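Local coordinates for protein hemin degrading factor (Pseudomonas aeruginosa, PDB 4MF9) that binds heme and takes part in heme trafficking, and probably also degrades heme, at residues 67-72 with 171-176; 138-143 with 164-169. All blocks are in the same frame, centred on the assembly; numbering follows the deposited sequence.

Contact 1 of 2, residues 67-72 with 171-176; sequences AALLPA and ERLRAA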
loop_
_atom_site.group_PDB
_atom_site.type_symbol
_atom_site.label_atom_id
_atom_site.label_comp_id
_atom_site.label_asym_id
_atom_site.label_seq_id
_atom_site.Cartn_x
_atom_site.Cartn_y
_atom_site.Cartn_z
ATOM N N ALA A 67 -16.171 -10.787 -0.156
ATOM C CA ALA A 67 -16.421 -11.688 -1.281
ATOM C C ALA A 67 -17.441 -11.136 -2.280
ATOM O O ALA A 67 -17.325 -11.391 -3.474
ATOM C CB ALA A 67 -16.853 -13.052 -0.779
ATOM N N ALA A 68 -18.451 -10.410 -1.800
ATOM C CA ALA A 68 -19.381 -9.727 -2.709
ATOM C C ALA A 68 -18.870 -8.346 -3.159
ATOM O O ALA A 68 -18.948 -7.993 -4.343
ATOM C CB ALA A 68 -20.774 -9.610 -2.082
ATOM N N LEU A 69 -18.364 -7.562 -2.213
ATOM C CA LEU A 69 -17.939 -6.184 -2.493
ATOM C C LEU A 69 -16.804 -6.101 -3.521
ATOM O O LEU A 69 -16.906 -5.376 -4.512
ATOM C CB LEU A 69 -17.530 -5.502 -1.180
ATOM C CG LEU A 69 -17.134 -4.024 -1.072
ATOM C CD1 LEU A 69 -15.631 -3.866 -1.123
ATOM C CD2 LEU A 69 -17.806 -3.152 -2.131
ATOM N N LEU A 70 -15.727 -6.845 -3.290
ATOM C CA LEU A 70 -14.548 -6.760 -4.164
ATOM C C LEU A 70 -14.805 -7.054 -5.650
ATOM O O LEU A 70 -14.398 -6.276 -6.493
ATOM C CB LEU A 70 -13.390 -7.605 -3.620
ATOM C CG LEU A 70 -12.867 -7.174 -2.251
ATOM C CD1 LEU A 70 -11.917 -8.225 -1.675
ATOM C CD2 LEU A 70 -12.188 -5.815 -2.341
ATOM N N PRO A 71 -15.487 -8.172 -5.982
ATOM C CA PRO A 71 -15.799 -8.376 -7.405
ATOM C C PRO A 71 -16.716 -7.285 -7.941
ATOM O O PRO A 71 -16.562 -6.861 -9.089
ATOM C CB PRO A 71 -16.542 -9.722 -7.418
ATOM C CG PRO A 71 -16.141 -10.394 -6.171
ATOM C CD PRO A 71 -15.936 -9.303 -5.160
ATOM N N ALA A 72 -17.650 -6.823 -7.110
ATOM C CA ALA A 72 -18.617 -5.802 -7.525
ATOM C C ALA A 72 -17.961 -4.488 -7.943
ATOM O O ALA A 72 -18.497 -3.761 -8.785
ATOM C CB ALA A 72 -19.647 -5.555 -6.425
ATOM N N GLU A 171 -26.627 0.169 -2.499
ATOM C CA GLU A 171 -27.850 -0.370 -1.902
ATOM C C GLU A 171 -27.731 -1.840 -1.571
ATOM O O GLU A 171 -28.166 -2.253 -0.562
ATOM C CB GLU A 171 -29.122 -0.069 -2.727
ATOM C CG GLU A 171 -30.275 -1.065 -2.583
ATOM C CD GLU A 171 -31.063 -0.891 -1.290
ATOM O OE1 GLU A 171 -31.963 -1.711 -1.048
ATOM O OE2 GLU A 171 -30.828 0.074 -0.566
ATOM N N ARG A 172 -27.129 -2.592 -2.454
ATOM C CA ARG A 172 -26.924 -4.028 -2.294
ATOM C C ARG A 172 -26.009 -4.373 -1.120
ATOM O O ARG A 172 -26.221 -5.373 -0.419
ATOM C CB ARG A 172 -26.351 -4.597 -3.594
ATOM C CG ARG A 172 -25.867 -6.031 -3.518
ATOM C CD ARG A 172 -25.582 -6.550 -4.916
ATOM N NE ARG A 172 -25.113 -5.473 -5.789
ATOM C CZ ARG A 172 -24.855 -5.619 -7.085
ATOM N NH1 ARG A 172 -25.026 -6.802 -7.664
ATOM N NH2 ARG A 172 -24.434 -4.583 -7.801
ATOM N N LEU A 173 -24.999 -3.535 -0.906
ATOM C CA LEU A 173 -24.000 -3.751 0.139
ATOM C C LEU A 173 -24.256 -2.937 1.404
ATOM O O LEU A 173 -23.535 -3.079 2.386
ATOM C CB LEU A 173 -22.600 -3.410 -0.392
ATOM C CG LEU A 173 -21.802 -4.520 -1.070
ATOM C CD1 LEU A 173 -21.601 -5.722 -0.132
ATOM C CD2 LEU A 173 -22.455 -4.961 -2.355
ATOM N N ARG A 174 -25.261 -2.082 1.402
ATOM C CA ARG A 174 -25.525 -1.219 2.521
ATOM C C ARG A 174 -25.781 -1.991 3.816
ATOM O O ARG A 174 -26.539 -2.897 3.845
ATOM C CB ARG A 174 -26.674 -0.284 2.170
ATOM C CG ARG A 174 -27.612 0.131 3.273
ATOM C CD ARG A 174 -28.817 0.776 2.643
ATOM N NE ARG A 174 -28.545 2.170 2.657
ATOM C CZ ARG A 174 -28.473 2.936 1.597
ATOM N NH1 ARG A 174 -28.722 2.473 0.395
ATOM N NH2 ARG A 174 -28.200 4.185 1.796
ATOM N N ALA A 175 -25.113 -1.583 4.874
ATOM C CA ALA A 175 -25.233 -2.256 6.162
ATOM C C ALA A 175 -26.584 -1.924 6.791
ATOM O O ALA A 175 -27.131 -0.841 6.563
ATOM C CB ALA A 175 -24.113 -1.828 7.077
ATOM N N ALA A 176 -27.109 -2.846 7.592
ATOM C CA ALA A 176 -28.407 -2.644 8.245
ATOM C C ALA A 176 -28.317 -1.568 9.326
ATOM O O ALA A 176 -29.170 -0.682 9.419
ATOM C CB ALA A 176 -28.916 -3.950 8.822
#
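Leu173 meets Ala68 and Leu69 mainly through its CD1 methyl. This CD1 lies 4.2 Å from CB of Leu69 and 4.4 Å from CB of Ala68. These are loose van der Waals contacts between apolar side chains, and the buried surface is small, 147 Å² in all. The CB of Leu173 points at helix 66-72, with CG placed beside the backbone N (chi1 -89°). Ala68 also directs its CB across the gap. Leu69 takes part through CB, and its CD2 also comes near CG of Leu173, at 4.3 Å. The two backbones come nearest at Leu69 and Leu173, whose CA atoms are 7.0 Å apart. Ala72 faces the same way one turn after Ala68 and gives up some surface, but its CB stays beyond contact distance.

No hydrogen bond or salt bridge joins the two segments. Polar groups act within or around them. Ala72 N bonds to Ala68 O, 3.3 Å away, in the helical turn that carries both alanines. NH1 of Arg174 forms a weak salt bridge to OE2 of Glu171 at 3.3 Å, within 171-176, where Glu171 is exposed. Arg172 pairs with Glu75, just beyond helix 66-72, and so ties the end of helix 166-173 to that part of the chain.

Helix 166-173 ends here, and Arg174 is the first residue to leave helical geometry. Leu173 makes backbone hydrogen bonds to Arg63, just past strand 59-62, and Ala175 to Arg61 within it. Leu173 also rests on Leu62. The arrangement is a helix-to-helix apolar contact beside the antiparallel sheet of the first HemS/ChuX domain, away from the heme pocket.

Contact 2 of 2, residues 138-143 with 164-169; sequences TQRSIQ and RAWEPL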
loop_
_atom_site.group_PDB
_atom_site.type_symbol
_atom_site.label_atom_id
_atom_site.label_comp_id
_atom_site.label_asym_id
_atom_site.label_seq_id
_atom_site.Cartn_x
_atom_site.Cartn_y
_atom_site.Cartn_z
ATOM N N THR A 138 -20.103 15.302 -7.738
ATOM C CA THR A 138 -19.935 14.548 -6.507
ATOM C C THR A 138 -18.787 13.539 -6.647
ATOM O O THR A 138 -18.679 12.821 -7.649
ATOM C CB THR A 138 -21.267 13.895 -6.061
ATOM O OG1 THR A 138 -21.040 12.558 -5.594
ATOM C CG2 THR A 138 -22.271 13.873 -7.207
ATOM N N GLN A 139 -17.927 13.487 -5.662
ATOM C CA GLN A 139 -16.750 12.627 -5.691
ATOM C C GLN A 139 -17.081 11.380 -4.871
ATOM O O GLN A 139 -17.402 11.489 -3.724
ATOM C CB GLN A 139 -15.545 13.364 -5.114
ATOM C CG GLN A 139 -14.194 12.696 -5.247
ATOM C CD GLN A 139 -13.094 13.538 -4.654
ATOM O OE1 GLN A 139 -12.606 13.290 -3.559
ATOM N NE2 GLN A 139 -12.711 14.565 -5.380
ATOM N N ARG A 140 -17.055 10.242 -5.531
ATOM C CA ARG A 140 -17.484 8.981 -4.945
ATOM C C ARG A 140 -16.291 8.087 -4.661
ATOM O O ARG A 140 -15.343 8.016 -5.450
ATOM C CB ARG A 140 -18.477 8.277 -5.876
ATOM C CG ARG A 140 -19.679 9.169 -6.216
ATOM C CD ARG A 140 -20.600 8.524 -7.229
ATOM N NE ARG A 140 -21.827 9.308 -7.388
ATOM C CZ ARG A 140 -21.974 10.300 -8.262
ATOM N NH1 ARG A 140 -20.972 10.633 -9.069
ATOM N NH2 ARG A 140 -23.127 10.958 -8.336
ATOM N N SER A 141 -16.301 7.460 -3.526
ATOM C CA SER A 141 -15.231 6.554 -3.168
ATOM C C SER A 141 -15.683 5.449 -2.248
ATOM O O SER A 141 -16.601 5.655 -1.507
ATOM C CB SER A 141 -14.059 7.277 -2.545
ATOM O OG SER A 141 -14.320 7.852 -1.344
ATOM N N ILE A 142 -15.011 4.308 -2.326
ATOM C CA ILE A 142 -15.160 3.222 -1.343
ATOM C C ILE A 142 -13.934 3.231 -0.446
ATOM O O ILE A 142 -12.876 3.230 -0.939
ATOM C CB ILE A 142 -15.305 1.858 -2.035
ATOM C CG1 ILE A 142 -16.511 1.847 -2.987
ATOM C CG2 ILE A 142 -15.341 0.751 -1.037
ATOM C CD1 ILE A 142 -17.783 2.135 -2.294
ATOM N N GLN A 143 -14.108 3.341 0.854
ATOM C CA GLN A 143 -12.965 3.457 1.721
ATOM C C GLN A 143 -12.971 2.416 2.845
ATOM O O GLN A 143 -13.920 2.299 3.544
ATOM C CB GLN A 143 -12.781 4.868 2.290
ATOM C CG GLN A 143 -12.865 5.994 1.272
ATOM C CD GLN A 143 -12.383 7.366 1.761
ATOM O OE1 GLN A 143 -12.005 7.548 2.859
ATOM N NE2 GLN A 143 -12.378 8.291 0.878
ATOM N N ARG A 164 -23.434 4.951 -13.265
ATOM C CA ARG A 164 -24.689 4.319 -13.005
ATOM C C ARG A 164 -24.607 2.986 -12.228
ATOM O O ARG A 164 -25.592 2.464 -11.832
ATOM C CB ARG A 164 -25.538 4.231 -14.260
ATOM C CG ARG A 164 -24.917 3.429 -15.331
ATOM C CD ARG A 164 -24.368 4.335 -16.433
ATOM N NE ARG A 164 -25.436 4.936 -17.189
ATOM C CZ ARG A 164 -25.893 4.495 -18.348
ATOM N NH1 ARG A 164 -25.354 3.435 -18.949
ATOM N NH2 ARG A 164 -26.908 5.128 -18.908
ATOM N N ALA A 165 -23.415 2.473 -12.026
ATOM C CA ALA A 165 -23.242 1.257 -11.248
ATOM C C ALA A 165 -23.239 1.607 -9.768
ATOM O O ALA A 165 -23.516 0.760 -8.921
ATOM C CB ALA A 165 -21.944 0.555 -11.648
ATOM N N TRP A 166 -22.941 2.872 -9.468
ATOM C CA TRP A 166 -22.762 3.339 -8.089
ATOM C C TRP A 166 -23.931 3.048 -7.133
ATOM O O TRP A 166 -23.781 2.304 -6.169
ATOM C CB TRP A 166 -22.429 4.833 -8.077
ATOM C CG TRP A 166 -22.268 5.402 -6.696
ATOM C CD1 TRP A 166 -23.158 6.198 -6.023
ATOM C CD2 TRP A 166 -21.150 5.219 -5.816
ATOM N NE1 TRP A 166 -22.658 6.522 -4.783
ATOM C CE2 TRP A 166 -21.431 5.927 -4.629
ATOM C CE3 TRP A 166 -19.942 4.518 -5.916
ATOM C CZ2 TRP A 166 -20.540 5.964 -3.550
ATOM C CZ3 TRP A 166 -19.056 4.559 -4.847
ATOM C CH2 TRP A 166 -19.363 5.275 -3.679
ATOM N N GLU A 167 -25.113 3.558 -7.442
ATOM C CA GLU A 167 -26.187 3.410 -6.502
ATOM C C GLU A 167 -26.663 1.999 -6.243
ATOM O O GLU A 167 -26.853 1.631 -5.138
ATOM C CB GLU A 167 -27.317 4.354 -6.793
ATOM C CG GLU A 167 -27.883 4.984 -5.531
ATOM C CD GLU A 167 -26.941 5.917 -4.804
ATOM O OE1 GLU A 167 -26.555 5.606 -3.662
ATOM O OE2 GLU A 167 -26.601 6.980 -5.358
ATOM N N PRO A 168 -26.796 1.210 -7.273
ATOM C CA PRO A 168 -27.176 -0.188 -7.038
ATOM C C PRO A 168 -26.126 -0.944 -6.235
ATOM O O PRO A 168 -26.478 -1.820 -5.437
ATOM C CB PRO A 168 -27.244 -0.766 -8.452
ATOM C CG PRO A 168 -27.584 0.394 -9.309
ATOM C CD PRO A 168 -26.822 1.542 -8.711
ATOM N N LEU A 169 -24.866 -0.623 -6.438
ATOM C CA LEU A 169 -23.843 -1.229 -5.641
ATOM C C LEU A 169 -23.951 -0.878 -4.189
ATOM O O LEU A 169 -23.936 -1.737 -3.355
ATOM C CB LEU A 169 -22.499 -0.766 -6.150
ATOM C CG LEU A 169 -21.280 -1.601 -5.887
ATOM C CD1 LEU A 169 -20.207 -0.990 -6.744
ATOM C CD2 LEU A 169 -20.962 -1.354 -4.464
#
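Trp166 lies against Arg140, Ser141 and Ile142, packing helix 166-173 onto the antiparallel sheet of the first HemS/ChuX domain. The contact buries 226 Å² in all. Its tight part is the indole. CD of Arg140 sits over one face, 3.5 Å from the centroid of the five-membered ring and only 6° off the ring normal. This is a CH-pi contact. The arginine chain is extended from CG to NE, which lays CB over the six-membered ring and CD over the five-membered one. The tryptophan reaches the strand because its CG is anti to the backbone N (chi1 178°). Ile142 meets the far end of the indole obliquely, with CD1 at 3.7 Å from CZ3. Other side chains complete the setting: Leu157 of strand 151-157 touches Trp166, and Val127 and Ala129 of strand 124-133 touch Ile142.

The looser side is toward the guanidinium of Arg140, a partly exposed residue. Its plane is turned 66° from the indole, so the two groups do not stack. CZ is 5.2 Å from the centroid of the five-membered ring, at most a weak cation-pi attraction. Glu167, an exposed residue, brings OE2 to 5.7 Å from NE of Arg140. That is too far for a salt bridge, although the opposite charges may still attract. OG1 of Thr138 lies over one guanidinium face. At the buried end, the carbonyl O of Ser141 approaches the indole edge in the ring plane, 3.5 Å from CH2 of Trp166.

Both contacts use helix 166-173 in the first HemS/ChuX domain. Contact 2 holds the start of the helix to the strand 138-146, and contact 1 holds its end to helix 66-72. Contact 1 is thus helix on helix, and contact 2 helix on sheet. Their centres are 11 Å apart, and they touch where Ala72 O packs on Leu169 CD1 at 3.8 Å. Contact 2 is nested in the chain loop closed by contact 1. Both are largely buried, each with one partly exposed touching residue. Contact 1 is small and aliphatic. Contact 2 is larger and aromatic, with the aliphatic part of an arginine over one ring face. Neither has a hydrogen bond between its segments.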